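Long-range contact in glutamate--tRNA ligase (Elizabethkingia anophelis, PDB 6B1Z), which probably attaches glutamate to its cognate tRNA at the expense of ATP, as a class I glutamyl-tRNA synthetase: residues K11-F16 with G43-L48. Residues are numbered along the deposited sequence; the frame is centred on the assembly and turned at random.
With FMT (formic acid), chain C.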
loop_
_atom_site.group_PDB
_atom_site.type_symbol
_atom_site.label_atom_id
_atom_site.label_comp_id
_atom_site.label_asym_id
_atom_site.label_seq_id
_atom_site.Cartn_x
_atom_site.Cartn_y
_atom_site.Cartn_z
ATOM N N LYS A 11 17.800 -11.484 -20.206
ATOM C CA LYS A 11 17.269 -11.691 -18.864
ATOM C C LYS A 11 16.725 -10.378 -18.317
ATOM O O LYS A 11 17.475 -9.408 -18.156
ATOM C CB LYS A 11 18.351 -12.240 -17.940
ATOM C CG LYS A 11 17.834 -12.778 -16.602
ATOM C CD LYS A 11 17.521 -14.268 -16.698
ATOM C CE LYS A 11 17.929 -15.017 -15.436
ATOM N NZ LYS A 11 16.999 -14.770 -14.297
ATOM N N VAL A 12 15.426 -10.352 -18.028
ATOM C CA VAL A 12 14.798 -9.169 -17.450
ATOM C C VAL A 12 15.324 -8.949 -16.036
ATOM O O VAL A 12 15.420 -9.886 -15.232
ATOM C CB VAL A 12 13.270 -9.323 -17.469
ATOM C CG1 VAL A 12 12.601 -8.324 -16.561
ATOM C CG2 VAL A 12 12.766 -9.201 -18.908
ATOM N N ARG A 13 15.680 -7.704 -15.725
ATOM C CA ARG A 13 16.088 -7.322 -14.374
ATOM C C ARG A 13 15.423 -6.000 -14.025
ATOM O O ARG A 13 15.606 -5.006 -14.737
ATOM C CB ARG A 13 17.617 -7.216 -14.275
ATOM C CG ARG A 13 18.320 -8.562 -14.438
ATOM C CD ARG A 13 19.830 -8.454 -14.450
ATOM N NE ARG A 13 20.367 -7.761 -13.280
ATOM C CZ ARG A 13 20.481 -8.281 -12.057
ATOM N NH1 ARG A 13 20.068 -9.524 -11.788
ATOM N NH2 ARG A 13 20.985 -7.535 -11.083
ATOM N N VAL A 14 14.636 -5.999 -12.954
ATOM C CA VAL A 14 13.926 -4.815 -12.481
ATOM C C VAL A 14 14.380 -4.528 -11.057
ATOM O O VAL A 14 14.894 -5.404 -10.363
ATOM C CB VAL A 14 12.392 -4.996 -12.528
ATOM C CG1 VAL A 14 11.925 -5.246 -13.960
ATOM C CG2 VAL A 14 11.964 -6.139 -11.593
ATOM N N ARG A 15 14.168 -3.293 -10.605
ATOM C CA ARG A 15 14.517 -2.975 -9.225
ATOM C C ARG A 15 13.485 -2.058 -8.584
ATOM O O ARG A 15 12.989 -1.108 -9.197
ATOM C CB ARG A 15 15.927 -2.345 -9.113
ATOM C CG ARG A 15 16.030 -0.835 -9.425
ATOM C CD ARG A 15 15.604 -0.472 -10.848
ATOM N NE ARG A 15 15.958 0.910 -11.168
ATOM C CZ ARG A 15 15.221 1.977 -10.872
ATOM N NH1 ARG A 15 14.050 1.844 -10.253
ATOM N NH2 ARG A 15 15.659 3.194 -11.204
ATOM N N PHE A 16 13.177 -2.360 -7.327
ATOM C CA PHE A 16 12.411 -1.477 -6.468
ATOM C C PHE A 16 13.429 -0.641 -5.710
ATOM O O PHE A 16 14.322 -1.204 -5.058
ATOM C CB PHE A 16 11.528 -2.311 -5.534
ATOM C CG PHE A 16 10.601 -1.503 -4.672
ATOM C CD1 PHE A 16 9.811 -0.510 -5.219
ATOM C CD2 PHE A 16 10.497 -1.774 -3.309
ATOM C CE1 PHE A 16 8.951 0.222 -4.429
ATOM C CE2 PHE A 16 9.627 -1.037 -2.507
ATOM C CZ PHE A 16 8.859 -0.040 -3.071
ATOM N N GLY A 43 10.545 -14.644 -16.056
ATOM C CA GLY A 43 11.638 -15.463 -15.559
ATOM C C GLY A 43 12.886 -14.680 -15.221
ATOM O O GLY A 43 13.999 -15.193 -15.388
ATOM N N GLY A 44 12.729 -13.436 -14.767
ATOM C CA GLY A 44 13.836 -12.559 -14.478
ATOM C C GLY A 44 13.990 -12.283 -12.997
ATOM O O GLY A 44 13.416 -12.972 -12.142
ATOM N N ASP A 45 14.752 -11.235 -12.689
ATOM C CA ASP A 45 15.226 -10.941 -11.339
ATOM C C ASP A 45 14.601 -9.668 -10.779
ATOM O O ASP A 45 14.455 -8.669 -11.491
ATOM C CB ASP A 45 16.749 -10.781 -11.324
ATOM C CG ASP A 45 17.471 -11.942 -11.981
ATOM O OD1 ASP A 45 17.060 -13.102 -11.751
ATOM O OD2 ASP A 45 18.457 -11.705 -12.719
ATOM N N PHE A 46 14.279 -9.699 -9.488
ATOM C CA PHE A 46 13.682 -8.581 -8.763
ATOM C C PHE A 46 14.686 -8.121 -7.708
ATOM O O PHE A 46 15.012 -8.881 -6.790
ATOM C CB PHE A 46 12.344 -9.026 -8.155
ATOM C CG PHE A 46 11.691 -8.031 -7.219
ATOM C CD1 PHE A 46 11.441 -6.731 -7.613
ATOM C CD2 PHE A 46 11.238 -8.448 -5.965
ATOM C CE1 PHE A 46 10.806 -5.829 -6.751
ATOM C CE2 PHE A 46 10.603 -7.550 -5.105
ATOM C CZ PHE A 46 10.385 -6.249 -5.506
ATOM N N ILE A 47 15.189 -6.901 -7.861
ATOM C CA ILE A 47 16.259 -6.343 -7.039
ATOM C C ILE A 47 15.661 -5.294 -6.112
ATOM O O ILE A 47 14.813 -4.497 -6.531
ATOM C CB ILE A 47 17.363 -5.716 -7.925
ATOM C CG1 ILE A 47 18.232 -6.783 -8.596
ATOM C CG2 ILE A 47 18.270 -4.763 -7.120
ATOM C CD1 ILE A 47 17.617 -7.508 -9.754
ATOM N N LEU A 48 16.096 -5.282 -4.851
ATOM C CA LEU A 48 15.796 -4.181 -3.936
ATOM C C LEU A 48 17.068 -3.376 -3.725
ATOM O O LEU A 48 18.080 -3.919 -3.258
ATOM C CB LEU A 48 15.271 -4.702 -2.590
ATOM C CG LEU A 48 15.076 -3.624 -1.515
ATOM C CD1 LEU A 48 13.944 -2.649 -1.882
ATOM C CD2 LEU A 48 14.757 -4.308 -0.180
HETATM C C FMT C . 13.543 5.470 -9.784
HETATM O O1 FMT C . 12.889 4.432 -9.632
HETATM O O2 FMT C . 14.293 5.687 -10.749
#
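Arg13 and Asp45 are paired across two neighbouring parallel strands, and their opposite charges meet on one face of the sheet. The arginine can be followed outward. Its CB points to that face; CG, anti to the carbonyl carbon (chi1 -67°), passes 3.6 Å from Asp45 OD2; CD lies farther from the same oxygen, and the chain then bends at chi3. NE turns to the carbonyl oxygen of Met221. At the tip, NH1 forms salt bridges with Glu79 and with Asp45 OD2, at 2.9 Å from the latter; OD2 lies near the guanidinium plane, while NH1 reaches it on the anti side of the carboxylate, 34° out of the carboxylate plane. NH2 rests against Ile47 CD1 at 3.6 Å, the methyl lying over one guanidinium face, near its rim. Arginine suits this place because a single flat group serves several acceptors while its face accepts an aliphatic neighbour. Asp45 OD1 makes a second salt bridge, with Lys11 NZ at 3.0 Å from above the carboxylate plane, so one network gives each cation its own oxygen. The long, bent lysine chain also brings NZ to a lone pair of Gly43 O.

Between the strands, Asp45 N donates to Val12 O, Val14 N to Asp45 O, Ile47 N to Val14 O and Phe16 N to Ile47 O. Gly44 CA makes a CA-H...O contact with Val12 O (3.2 Å), and a CB would clash with that oxygen, so glycine suits the place. Arg15 NH1 and NH2 grip a formate, probably from the crystallisation liquor, while NE pairs with Asp218. On the other face, apolar Val14 CG2 meets the Phe46 ring edge, and helix 26-41 packs against both residues. Parallel strands joined through that helix form a beta-alpha-beta crossover, characteristic of the Rossmann-like catalytic domain of class I synthetases.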